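Side-chain contacts in extracellular solute-binding protein family 5 (Brucella melitensis, PDB 4ONY), which probably captures peptides or related solutes in the periplasm and hands them to a membrane-bound ABC importer: residues A[354-359]-A[542-547]; A[366-371]-A[547-552]; A[373-378]-A[525-530]. All blocks are in the same frame, centred on the assembly; numbering follows the deposited sequence.

Contact 1: A[354-359]-A[542-547]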
ATOM      1  N   SER A 354       9.166  10.801  -6.885  1.00 12.01           N
ATOM      2  CA  SER A 354       8.809   9.705  -7.784  1.00 11.59           C
ATOM      3  C   SER A 354       7.462   9.113  -7.355  1.00 11.37           C
ATOM      4  O   SER A 354       7.132   9.148  -6.165  1.00 11.08           O
ATOM      5  CB  SER A 354       9.862   8.608  -7.632  1.00 11.41           C
ATOM      6  OG  SER A 354       9.535   7.387  -8.300  1.00 11.33           O
ATOM      7  N   PHE A 355       6.779   8.493  -8.306  1.00 11.26           N
ATOM      8  CA  PHE A 355       5.598   7.703  -8.008  1.00 11.93           C
ATOM      9  C   PHE A 355       5.949   6.347  -7.375  1.00 11.96           C
ATOM     10  O   PHE A 355       5.049   5.649  -6.961  1.00 12.24           O
ATOM     11  CB  PHE A 355       4.757   7.544  -9.274  1.00 11.86           C
ATOM     12  CG  PHE A 355       4.156   8.845  -9.750  1.00 12.01           C
ATOM     13  CD1 PHE A 355       2.955   9.258  -9.275  1.00 12.22           C
ATOM     14  CD2 PHE A 355       4.822   9.650 -10.623  1.00 12.75           C
ATOM     15  CE1 PHE A 355       2.400  10.438  -9.679  1.00 12.67           C
ATOM     16  CE2 PHE A 355       4.291  10.858 -11.036  1.00 12.41           C
ATOM     17  CZ  PHE A 355       3.067  11.245 -10.574  1.00 12.32           C
ATOM     18  N   TRP A 356       7.247   6.000  -7.280  1.00 12.07           N
ATOM     19  CA  TRP A 356       7.680   4.844  -6.502  1.00 12.40           C
ATOM     20  C   TRP A 356       8.782   5.308  -5.531  1.00 12.85           C
ATOM     21  O   TRP A 356       9.771   4.619  -5.294  1.00 13.20           O
ATOM     22  CB  TRP A 356       8.116   3.661  -7.416  1.00 12.18           C
ATOM     23  CG  TRP A 356       6.893   3.016  -8.027  1.00 11.80           C
ATOM     24  CD1 TRP A 356       6.133   2.003  -7.498  1.00 12.11           C
ATOM     25  CD2 TRP A 356       6.229   3.419  -9.229  1.00 11.50           C
ATOM     26  NE1 TRP A 356       5.036   1.739  -8.299  1.00 11.82           N
ATOM     27  CE2 TRP A 356       5.060   2.594  -9.366  1.00 11.58           C
ATOM     28  CE3 TRP A 356       6.489   4.393 -10.195  1.00 10.87           C
ATOM     29  CZ2 TRP A 356       4.193   2.712 -10.425  1.00 11.22           C
ATOM     30  CZ3 TRP A 356       5.624   4.511 -11.260  1.00 11.01           C
ATOM     31  CH2 TRP A 356       4.471   3.673 -11.373  1.00 11.07           C
ATOM     32  N   GLU A 357       8.548   6.470  -4.940  1.00 13.46           N
ATOM     33  CA  GLU A 357       9.460   7.131  -4.013  1.00 14.23           C
ATOM     34  C   GLU A 357      10.070   6.195  -2.970  1.00 15.16           C
ATOM     35  O   GLU A 357       9.365   5.505  -2.237  1.00 15.10           O
ATOM     36  CB  GLU A 357       8.704   8.246  -3.289  1.00 14.62           C
ATOM     37  CG  GLU A 357       9.510   9.068  -2.282  1.00 14.97           C
ATOM     38  CD  GLU A 357      10.669   9.819  -2.898  1.00 15.11           C
ATOM     39  OE1 GLU A 357      10.564  10.267  -4.043  1.00 14.76           O
ATOM     40  OE2 GLU A 357      11.709   9.977  -2.222  1.00 15.21           O
ATOM     41  N   GLY A 358      11.377   6.273  -2.867  1.00 15.89           N
ATOM     42  CA  GLY A 358      12.141   5.569  -1.849  1.00 17.32           C
ATOM     43  C   GLY A 358      12.413   4.118  -2.170  1.00 18.15           C
ATOM     44  O   GLY A 358      12.958   3.407  -1.311  1.00 21.18           O
ATOM     45  N   SER A 359      12.008   3.643  -3.353  1.00 16.24           N
ATOM     46  CA  SER A 359      12.204   2.251  -3.707  1.00 15.62           C
ATOM     47  C   SER A 359      13.128   2.125  -4.908  1.00 15.50           C
ATOM     48  O   SER A 359      13.395   3.086  -5.606  1.00 14.28           O
ATOM     49  CB  SER A 359      10.858   1.569  -4.017  1.00 15.47           C
ATOM     50  OG  SER A 359      10.330   1.975  -5.281  1.00 14.04           O
ATOM     51  N   SER A 542      12.898  -2.070 -14.986  1.00 12.33           N
ATOM     52  CA  SER A 542      13.134  -1.149 -16.059  1.00 12.58           C
ATOM     53  C   SER A 542      11.810  -0.563 -16.556  1.00 12.85           C
ATOM     54  O   SER A 542      11.693   0.647 -16.788  1.00 12.91           O
ATOM     55  CB  SER A 542      13.863  -1.849 -17.196  1.00 12.64           C
ATOM     56  OG  SER A 542      15.193  -2.126 -16.804  1.00 12.88           O
ATOM     57  N   ALA A 543      10.807  -1.416 -16.711  1.00 13.07           N
ATOM     58  CA  ALA A 543       9.523  -0.947 -17.258  1.00 13.18           C
ATOM     59  C   ALA A 543       8.829   0.012 -16.310  1.00 12.60           C
ATOM     60  O   ALA A 543       8.215   0.992 -16.736  1.00 12.20           O
ATOM     61  CB  ALA A 543       8.617  -2.136 -17.595  1.00 13.46           C
ATOM     62  N   VAL A 544       8.903  -0.269 -15.008  1.00 12.21           N
ATOM     63  CA  VAL A 544       8.271   0.603 -14.035  1.00 11.96           C
ATOM     64  C   VAL A 544       8.978   1.958 -13.974  1.00 11.60           C
ATOM     65  O   VAL A 544       8.333   3.006 -13.889  1.00 10.82           O
ATOM     66  CB  VAL A 544       8.199  -0.019 -12.637  1.00 12.02           C
ATOM     67  CG1 VAL A 544       7.546   0.952 -11.663  1.00 12.10           C
ATOM     68  CG2 VAL A 544       7.350  -1.312 -12.647  1.00 12.21           C
ATOM     69  N   ARG A 545      10.295   1.926 -13.975  1.00 11.63           N
ATOM     70  CA  ARG A 545      11.037   3.185 -14.010  1.00 11.72           C
ATOM     71  C   ARG A 545      10.630   4.025 -15.252  1.00 11.56           C
ATOM     72  O   ARG A 545      10.486   5.253 -15.159  1.00 11.26           O
ATOM     73  CB  ARG A 545      12.530   2.920 -13.991  1.00 11.99           C
ATOM     74  CG  ARG A 545      13.028   2.448 -12.618  1.00 12.33           C
ATOM     75  CD  ARG A 545      14.547   2.266 -12.647  1.00 12.78           C
ATOM     76  NE  ARG A 545      15.055   1.779 -11.374  1.00 12.49           N
ATOM     77  CZ  ARG A 545      16.211   1.167 -11.221  1.00 13.10           C
ATOM     78  NH1 ARG A 545      17.070   1.040 -12.210  1.00 13.03           N
ATOM     79  NH2 ARG A 545      16.548   0.746 -10.029  1.00 13.60           N
ATOM     80  N   ALA A 546      10.446   3.360 -16.390  1.00 11.40           N
ATOM     81  CA  ALA A 546      10.070   4.067 -17.600  1.00 11.85           C
ATOM     82  C   ALA A 546       8.690   4.696 -17.431  1.00 11.64           C
ATOM     83  O   ALA A 546       8.503   5.850 -17.816  1.00 11.63           O
ATOM     84  CB  ALA A 546      10.101   3.128 -18.807  1.00 12.42           C
ATOM     85  N   LEU A 547       7.749   3.973 -16.792  1.00 11.40           N
ATOM     86  CA  LEU A 547       6.433   4.533 -16.469  1.00 11.43           C
ATOM     87  C   LEU A 547       6.615   5.770 -15.594  1.00 11.34           C
ATOM     88  O   LEU A 547       6.060   6.829 -15.880  1.00 11.19           O
ATOM     89  CB  LEU A 547       5.503   3.509 -15.790  1.00 11.57           C
ATOM     90  CG  LEU A 547       4.094   4.014 -15.388  1.00 11.87           C
ATOM     91  CD1 LEU A 547       3.316   4.601 -16.560  1.00 11.98           C
ATOM     92  CD2 LEU A 547       3.254   2.902 -14.792  1.00 12.30           C
TER

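Contact 2: A[366-371]-A[547-552]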
ATOM      1  N   ARG A 366      18.556   8.317 -11.596  1.00 14.08           N
ATOM      2  CA  ARG A 366      19.082   7.177 -12.381  1.00 14.46           C
ATOM      3  C   ARG A 366      18.970   7.484 -13.870  1.00 14.62           C
ATOM      4  O   ARG A 366      17.855   7.736 -14.374  1.00 14.50           O
ATOM      5  CB  ARG A 366      18.262   5.941 -12.068  1.00 15.07           C
ATOM      6  CG  ARG A 366      18.223   5.592 -10.594  1.00 15.52           C
ATOM      7  CD  ARG A 366      17.403   4.368 -10.354  1.00 16.02           C
ATOM      8  NE  ARG A 366      17.386   4.087  -8.933  1.00 17.08           N
ATOM      9  CZ  ARG A 366      18.326   3.417  -8.296  1.00 18.92           C
ATOM     10  NH1 ARG A 366      19.340   2.839  -8.972  1.00 20.94           N
ATOM     11  NH2 ARG A 366      18.231   3.260  -6.992  1.00 19.44           N
ATOM     12  N   PRO A 367      20.090   7.459 -14.597  1.00 14.81           N
ATOM     13  CA  PRO A 367      19.926   7.490 -16.055  1.00 14.97           C
ATOM     14  C   PRO A 367      19.129   6.282 -16.595  1.00 15.08           C
ATOM     15  O   PRO A 367      19.176   5.189 -16.035  1.00 15.75           O
ATOM     16  CB  PRO A 367      21.363   7.463 -16.573  1.00 15.43           C
ATOM     17  CG  PRO A 367      22.127   6.736 -15.515  1.00 16.06           C
ATOM     18  CD  PRO A 367      21.453   7.042 -14.196  1.00 15.42           C
ATOM     19  N   ALA A 368      18.321   6.522 -17.618  1.00 14.52           N
ATOM     20  CA  ALA A 368      17.522   5.473 -18.236  1.00 14.10           C
ATOM     21  C   ALA A 368      18.469   4.331 -18.737  1.00 14.38           C
ATOM     22  O   ALA A 368      19.462   4.626 -19.402  1.00 14.66           O
ATOM     23  CB  ALA A 368      16.727   6.052 -19.385  1.00 13.55           C
ATOM     24  N   ASP A 369      18.170   3.073 -18.411  1.00 14.31           N
ATOM     25  CA  ASP A 369      18.972   1.935 -18.878  1.00 15.49           C
ATOM     26  C   ASP A 369      18.589   1.543 -20.309  1.00 16.09           C
ATOM     27  O   ASP A 369      17.687   2.174 -20.928  1.00 16.33           O
ATOM     28  CB  ASP A 369      18.875   0.749 -17.884  1.00 15.92           C
ATOM     29  CG  ASP A 369      17.488   0.122 -17.811  1.00 15.50           C
ATOM     30  OD1 ASP A 369      16.776   0.129 -18.822  1.00 16.57           O
ATOM     31  OD2 ASP A 369      17.132  -0.436 -16.759  1.00 14.94           O
ATOM     32  N   ALA A 370      19.289   0.561 -20.879  1.00 16.92           N
ATOM     33  CA  ALA A 370      19.100   0.199 -22.276  1.00 17.57           C
ATOM     34  C   ALA A 370      17.683  -0.274 -22.565  1.00 17.12           C
ATOM     35  O   ALA A 370      17.109   0.060 -23.589  1.00 16.70           O
ATOM     36  CB  ALA A 370      20.101  -0.877 -22.707  1.00 19.08           C
ATOM     37  N   ARG A 371      17.112  -1.047 -21.654  1.00 17.18           N
ATOM     38  CA  ARG A 371      15.736  -1.499 -21.827  1.00 17.37           C
ATOM     39  C   ARG A 371      14.723  -0.326 -21.806  1.00 16.29           C
ATOM     40  O   ARG A 371      13.819  -0.283 -22.639  1.00 15.52           O
ATOM     41  CB  ARG A 371      15.395  -2.560 -20.763  1.00 18.32           C
ATOM     42  CG  ARG A 371      13.966  -3.067 -20.794  1.00 19.23           C
ATOM     43  CD  ARG A 371      13.621  -3.738 -22.112  1.00 21.88           C
ATOM     44  NE  ARG A 371      12.281  -4.319 -22.082  1.00 23.63           N
ATOM     45  CZ  ARG A 371      11.504  -4.526 -23.149  1.00 27.87           C
ATOM     46  NH1 ARG A 371      11.904  -4.208 -24.386  1.00 28.83           N
ATOM     47  NH2 ARG A 371      10.275  -5.041 -22.985  1.00 29.36           N
ATOM     48  N   LEU A 547       7.749   3.973 -16.792  1.00 11.40           N
ATOM     49  CA  LEU A 547       6.433   4.533 -16.469  1.00 11.43           C
ATOM     50  C   LEU A 547       6.615   5.770 -15.594  1.00 11.34           C
ATOM     51  O   LEU A 547       6.060   6.829 -15.880  1.00 11.19           O
ATOM     52  CB  LEU A 547       5.503   3.509 -15.790  1.00 11.57           C
ATOM     53  CG  LEU A 547       4.094   4.014 -15.388  1.00 11.87           C
ATOM     54  CD1 LEU A 547       3.316   4.601 -16.560  1.00 11.98           C
ATOM     55  CD2 LEU A 547       3.254   2.902 -14.792  1.00 12.30           C
ATOM     56  N   ASP A 548       7.436   5.641 -14.549  1.00 11.43           N
ATOM     57  CA  ASP A 548       7.714   6.755 -13.651  1.00 11.09           C
ATOM     58  C   ASP A 548       8.190   7.983 -14.434  1.00 10.84           C
ATOM     59  O   ASP A 548       7.708   9.111 -14.216  1.00 10.77           O
ATOM     60  CB  ASP A 548       8.738   6.325 -12.579  1.00 11.35           C
ATOM     61  CG  ASP A 548       8.856   7.311 -11.438  1.00 11.14           C
ATOM     62  OD1 ASP A 548       7.823   7.774 -10.956  1.00 11.38           O
ATOM     63  OD2 ASP A 548       9.981   7.542 -10.949  1.00 12.06           O
ATOM     64  N   ARG A 549       9.091   7.761 -15.377  1.00 10.93           N
ATOM     65  CA  ARG A 549       9.703   8.857 -16.150  1.00 10.98           C
ATOM     66  C   ARG A 549       8.651   9.587 -16.977  1.00 10.85           C
ATOM     67  O   ARG A 549       8.642  10.812 -17.046  1.00 10.02           O
ATOM     68  CB  ARG A 549      10.815   8.378 -17.066  1.00 11.26           C
ATOM     69  CG  ARG A 549      12.046   7.847 -16.347  1.00 11.36           C
ATOM     70  CD  ARG A 549      13.179   7.491 -17.305  1.00 11.91           C
ATOM     71  NE  ARG A 549      14.084   6.538 -16.671  1.00 12.17           N
ATOM     72  CZ  ARG A 549      15.058   6.858 -15.816  1.00 12.01           C
ATOM     73  NH1 ARG A 549      15.357   8.127 -15.506  1.00 11.43           N
ATOM     74  NH2 ARG A 549      15.709   5.872 -15.234  1.00 11.85           N
ATOM     75  N   VAL A 550       7.740   8.816 -17.557  1.00 10.78           N
ATOM     76  CA  VAL A 550       6.692   9.415 -18.364  1.00 11.13           C
ATOM     77  C   VAL A 550       5.715  10.243 -17.516  1.00 10.88           C
ATOM     78  O   VAL A 550       5.279  11.343 -17.939  1.00 11.13           O
ATOM     79  CB  VAL A 550       5.916   8.344 -19.163  1.00 11.34           C
ATOM     80  CG1 VAL A 550       4.748   8.999 -19.903  1.00 11.51           C
ATOM     81  CG2 VAL A 550       6.844   7.588 -20.121  1.00 11.39           C
ATOM     82  N   LEU A 551       5.367   9.708 -16.340  1.00 10.38           N
ATOM     83  CA  LEU A 551       4.424  10.340 -15.477  1.00 10.43           C
ATOM     84  C   LEU A 551       4.974  11.641 -14.873  1.00 10.22           C
ATOM     85  O   LEU A 551       4.283  12.676 -14.858  1.00 10.07           O
ATOM     86  CB  LEU A 551       3.979   9.377 -14.366  1.00 10.56           C
ATOM     87  CG  LEU A 551       3.173   8.163 -14.756  1.00 10.97           C
ATOM     88  CD1 LEU A 551       2.959   7.241 -13.552  1.00 11.69           C
ATOM     89  CD2 LEU A 551       1.809   8.549 -15.342  1.00 11.28           C
ATOM     90  N   ILE A 552       6.218  11.597 -14.428  1.00 10.28           N
ATOM     91  CA  ILE A 552       6.910  12.795 -13.956  1.00 10.52           C
ATOM     92  C   ILE A 552       6.970  13.861 -15.068  1.00 11.06           C
ATOM     93  O   ILE A 552       6.778  15.058 -14.800  1.00 10.72           O
ATOM     94  CB  ILE A 552       8.334  12.489 -13.498  1.00 10.79           C
ATOM     95  CG1 ILE A 552       8.313  11.652 -12.213  1.00 11.09           C
ATOM     96  CG2 ILE A 552       9.124  13.793 -13.253  1.00 11.00           C
ATOM     97  CD1 ILE A 552       9.630  10.928 -11.937  1.00 11.37           C
TER

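Contact 3: A[373-378]-A[525-530]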
ATOM      1  N   ARG A 373      15.284   2.813 -22.610  1.00 15.31           N
ATOM      2  CA  ARG A 373      15.474   3.585 -23.829  1.00 16.72           C
ATOM      3  C   ARG A 373      14.846   2.881 -25.043  1.00 17.44           C
ATOM      4  O   ARG A 373      14.239   3.532 -25.890  1.00 16.43           O
ATOM      5  CB  ARG A 373      16.953   3.923 -24.045  1.00 17.95           C
ATOM      6  CG  ARG A 373      17.445   4.985 -23.049  1.00 18.75           C
ATOM      7  CD  ARG A 373      18.938   5.263 -23.170  1.00 20.61           C
ATOM      8  NE  ARG A 373      19.383   6.075 -22.011  1.00 23.04           N
ATOM      9  CZ  ARG A 373      19.329   7.403 -21.962  1.00 23.20           C
ATOM     10  NH1 ARG A 373      18.889   8.106 -23.013  1.00 23.98           N
ATOM     11  NH2 ARG A 373      19.735   8.019 -20.881  1.00 25.23           N
ATOM     12  N   GLU A 374      14.969   1.552 -25.085  1.00 18.11           N
ATOM     13  CA  GLU A 374      14.287   0.734 -26.108  1.00 19.18           C
ATOM     14  C   GLU A 374      12.775   0.898 -26.021  1.00 18.52           C
ATOM     15  O   GLU A 374      12.123   1.146 -27.021  1.00 18.96           O
ATOM     16  CB  GLU A 374      14.696  -0.715 -25.933  1.00 21.64           C
ATOM     17  CG  GLU A 374      14.049  -1.663 -26.906  1.00 24.37           C
ATOM     18  CD  GLU A 374      14.449  -3.114 -26.700  1.00 27.18           C
ATOM     19  OE1 GLU A 374      14.467  -3.670 -25.574  1.00 28.62           O
ATOM     20  OE2 GLU A 374      14.717  -3.738 -27.717  1.00 35.39           O
ATOM     21  N   LEU A 375      12.229   0.837 -24.815  1.00 17.12           N
ATOM     22  CA  LEU A 375      10.796   0.952 -24.603  1.00 16.71           C
ATOM     23  C   LEU A 375      10.257   2.346 -24.992  1.00 16.20           C
ATOM     24  O   LEU A 375       9.165   2.457 -25.495  1.00 14.94           O
ATOM     25  CB  LEU A 375      10.447   0.702 -23.140  1.00 16.89           C
ATOM     26  CG  LEU A 375      10.487  -0.752 -22.685  1.00 18.21           C
ATOM     27  CD1 LEU A 375      10.342  -0.835 -21.160  1.00 18.07           C
ATOM     28  CD2 LEU A 375       9.395  -1.586 -23.380  1.00 18.49           C
ATOM     29  N   LEU A 376      11.040   3.384 -24.711  1.00 15.52           N
ATOM     30  CA  LEU A 376      10.608   4.726 -24.864  1.00 15.69           C
ATOM     31  C   LEU A 376      10.911   5.306 -26.263  1.00 15.81           C
ATOM     32  O   LEU A 376      10.372   6.326 -26.619  1.00 16.27           O
ATOM     33  CB  LEU A 376      11.251   5.589 -23.780  1.00 15.39           C
ATOM     34  CG  LEU A 376      10.728   5.315 -22.368  1.00 15.41           C
ATOM     35  CD1 LEU A 376      11.638   5.899 -21.313  1.00 15.62           C
ATOM     36  CD2 LEU A 376       9.327   5.880 -22.205  1.00 15.53           C
ATOM     37  N   ALA A 377      11.754   4.670 -27.050  1.00 16.15           N
ATOM     38  CA  ALA A 377      12.150   5.205 -28.365  1.00 16.96           C
ATOM     39  C   ALA A 377      10.956   5.496 -29.302  1.00 17.23           C
ATOM     40  O   ALA A 377      10.955   6.462 -30.031  1.00 18.17           O
ATOM     41  CB  ALA A 377      13.112   4.233 -29.037  1.00 17.51           C
ATOM     42  N   PRO A 378       9.895   4.693 -29.254  1.00 17.41           N
ATOM     43  CA  PRO A 378       8.756   5.025 -30.102  1.00 17.85           C
ATOM     44  C   PRO A 378       7.934   6.247 -29.641  1.00 18.20           C
ATOM     45  O   PRO A 378       7.001   6.627 -30.338  1.00 17.66           O
ATOM     46  CB  PRO A 378       7.861   3.772 -29.984  1.00 18.23           C
ATOM     47  CG  PRO A 378       8.813   2.675 -29.639  1.00 18.71           C
ATOM     48  CD  PRO A 378       9.753   3.357 -28.673  1.00 17.94           C
ATOM     49  N   ASP A 525       0.277   4.107 -21.657  1.00 13.44           N
ATOM     50  CA  ASP A 525      -0.326   2.805 -21.902  1.00 13.97           C
ATOM     51  C   ASP A 525       0.730   1.771 -22.247  1.00 13.76           C
ATOM     52  O   ASP A 525       0.681   0.640 -21.751  1.00 13.24           O
ATOM     53  CB  ASP A 525      -1.367   2.859 -23.003  1.00 14.59           C
ATOM     54  CG  ASP A 525      -2.582   3.746 -22.648  1.00 15.31           C
ATOM     55  OD1 ASP A 525      -2.773   4.195 -21.520  1.00 15.71           O
ATOM     56  OD2 ASP A 525      -3.373   4.027 -23.547  1.00 16.71           O
ATOM     57  N   ALA A 526       1.685   2.141 -23.089  1.00 13.92           N
ATOM     58  CA  ALA A 526       2.746   1.205 -23.507  1.00 14.17           C
ATOM     59  C   ALA A 526       3.660   0.770 -22.338  1.00 14.00           C
ATOM     60  O   ALA A 526       4.081  -0.391 -22.279  1.00 13.84           O
ATOM     61  CB  ALA A 526       3.594   1.808 -24.615  1.00 14.90           C
ATOM     62  N   MET A 527       3.962   1.678 -21.405  1.00 13.43           N
ATOM     63  CA  MET A 527       4.791   1.288 -20.250  1.00 13.65           C
ATOM     64  C   MET A 527       4.028   0.357 -19.287  1.00 13.20           C
ATOM     65  O   MET A 527       4.613  -0.519 -18.704  1.00 12.56           O
ATOM     66  CB  MET A 527       5.337   2.522 -19.508  1.00 13.14           C
ATOM     67  CG  MET A 527       6.296   3.391 -20.337  1.00 13.66           C
ATOM     68  SD  MET A 527       7.585   2.566 -21.310  1.00 13.97           S
ATOM     69  CE  MET A 527       6.782   2.382 -22.886  1.00 15.35           C
ATOM     70  N   ILE A 528       2.712   0.553 -19.154  1.00 13.69           N
ATOM     71  CA  ILE A 528       1.881  -0.349 -18.352  1.00 13.82           C
ATOM     72  C   ILE A 528       1.890  -1.755 -19.023  1.00 14.78           C
ATOM     73  O   ILE A 528       2.064  -2.798 -18.328  1.00 13.64           O
ATOM     74  CB  ILE A 528       0.446   0.157 -18.164  1.00 13.67           C
ATOM     75  CG1 ILE A 528       0.439   1.442 -17.339  1.00 13.41           C
ATOM     76  CG2 ILE A 528      -0.442  -0.902 -17.466  1.00 13.63           C
ATOM     77  CD1 ILE A 528      -0.911   2.167 -17.360  1.00 13.66           C
ATOM     78  N   GLU A 529       1.733  -1.782 -20.334  1.00 16.28           N
ATOM     79  CA  GLU A 529       1.819  -3.071 -21.044  1.00 17.91           C
ATOM     80  C   GLU A 529       3.159  -3.750 -20.782  1.00 16.31           C
ATOM     81  O   GLU A 529       3.203  -4.935 -20.531  1.00 15.82           O
ATOM     82  CB  GLU A 529       1.604  -2.914 -22.547  1.00 21.63           C
ATOM     83  CG  GLU A 529       0.206  -2.461 -22.898  1.00 27.55           C
ATOM     84  CD  GLU A 529       0.060  -1.983 -24.323  1.00 34.83           C
ATOM     85  OE1 GLU A 529       0.857  -2.479 -25.191  1.00 40.87           O
ATOM     86  OE2 GLU A 529      -0.870  -1.156 -24.544  1.00 40.83           O
ATOM     87  N   ALA A 530       4.244  -2.973 -20.850  1.00 15.16           N
ATOM     88  CA  ALA A 530       5.566  -3.516 -20.672  1.00 15.19           C
ATOM     89  C   ALA A 530       5.758  -4.050 -19.261  1.00 14.55           C
ATOM     90  O   ALA A 530       6.314  -5.111 -19.096  1.00 14.64           O
ATOM     91  CB  ALA A 530       6.618  -2.462 -20.974  1.00 15.16           C
TER

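Contact 1: A[354-359]-A[542-547]
Trp356 lays its indole against Val544 and Leu547 on helix 537-553, joining a type II beta turn, Trp356 to Ser359, to that helix in the lobe built on the six-stranded mixed sheet of this periplasmic binding protein. Val544 makes the central touch. Its CG1 methyl sits over the middle of the six-membered ring, 3.7 Å from the centroid and only 10° off the normal, which is a CH-pi contact. Having CG1 anti to the backbone N (chi1 179°) aims that methyl across the gap, and the two side chains meet at about a right angle. Leu547, about one turn further along the helix, reaches the far end of the indole: its CD2 approaches Trp356 CH2 at 3.7 Å, obliquely to the ring. All three side chains are buried, and the groups that meet are apolar.

The next shell is polar and fixes the loop. Ser354 OG accepts from Trp356 N at 2.9 Å, an ST turn that holds the start of the tryptophan backbone. The same hydroxyl is hydrogen-bonded to Asp548 OD2, while Asp548 OD1 takes Phe355 N; one helix carboxylate thus ties the loop to the helix right beside the indole. Phe355 turns to another side, where it packs edge-to-face against Trp503 and Tyr557. Further out, Arg545 NH2 bonds to Gln360 O, adding a polar link between helix and loop.

The turn itself has Glu357 and Gly358 at its two central positions, and Gly358 takes the positive phi (81°) usual for the second of them. Ser359 closes it twice over on one acceptor: its N meets Trp356 O at 3.1 Å, and its OG donates to that same Trp356 O at 2.7 Å.

Contact 2: A[366-371]-A[547-552]
Arg549 reaches out from helix 537-553 to the backbone of Arg366, in the loop that leads through the N-cap residue Asp369 into helix 370-376. Both terminal nitrogens grip one atom, a forked end-on arrangement: NH1 donates to Arg366 O at 2.8 Å and NH2 to Arg366 O at 3.0 Å. The two bonds differ in approach. NH1 arrives nearly along the C=O axis (176°), whereas NH2 stands above the carbonyl plane, 50° out of it, and both are bent at the hydrogen because they share an acceptor.

The guanidinium has further partners. Its NE forms a salt bridge with Glu372 OE1, and NH1 also bonds to Val387 O, so all three nitrogens of this buried arginine are engaged. The nearby carboxylate of Glu372 would be expected to offset the arginine's charge. An extended chain from CG to NE carries the group out to this point.

Asp369 supplies the cap of helix 370-376 through OD1, which accepts from Glu372 N, and its OD2 bonds to Ser542 OG, back on the helix that carries Arg549. Cap and arginine thus both bond to Glu372, one at its backbone and the other at its carboxylate.

Ala368 covers one face of the guanidinium: its CB is 3.8 Å from Arg549 NE, and its CA lies 3.4 Å above the plane of the group, displaced toward the rim near NH2.

Contact 3: A[373-378]-A[525-530]
The peptide carbonyl of Leu375 is the flat group here, and Met527 meets it with its terminal methyl: CE lies 3.5 Å from Leu375 O, above the carbonyl plane. No aromatic ring takes part. Beyond that methyl the contact is aliphatic, a packing of helix 370-376 on helix 522-533 in the lobe that holds the six-stranded mixed sheet of this solute-binding protein.

Met527 does most of the work. Its chain bends at both chi2 and chi3 (-45° and 93°), curling the thioether into the space between the helices instead of running straight past. The sulfur then serves two leucines at once: SD is 3.8 Å from Leu376 CD2 and 3.9 Å from Leu375 CB. Leu376 crosses the methionine at about a right angle and meets it with a single methyl. Leu375, whose CB faces the other helix, spreads its fork over Ala530 about one turn on from Met527, with CD2 at 3.8 Å and CD1 at 4.1 Å from Ala530 CB.

Helix 537-553 lies against both partners. Leu376 also touches Val550 of that helix and Met388 of helix 385-389, while Met527 also touches Ala546 and Leu547, and Ala530 touches Ala543. Helix 370-376 thus packs against helices 522-533 and 537-553, which follow one another in the chain.

How the contacts relate
All three contacts belong to one helical cluster in the same lobe, and their chemistry changes outward from the chain centre. Contact 1 is the most deeply placed and fully buried, with an aromatic face on aliphatic side chains. Contact 2, about 7 Å from it between centres, uses the same helix 537-553, its segment starting at Leu547 where contact 1 ends, but is polar: a buried arginine holding loop backbone. Contact 3 is partly buried, farthest from the centre, and aliphatic with a thioether. It shares helix 370-376 with contact 2, and Ala368 O bonds to Arg373 NE between them. Arg545 CZ on Arg366 CD joins contacts 1 and 2, Ala543 CA on Leu375 CD1 contacts 1 and 3.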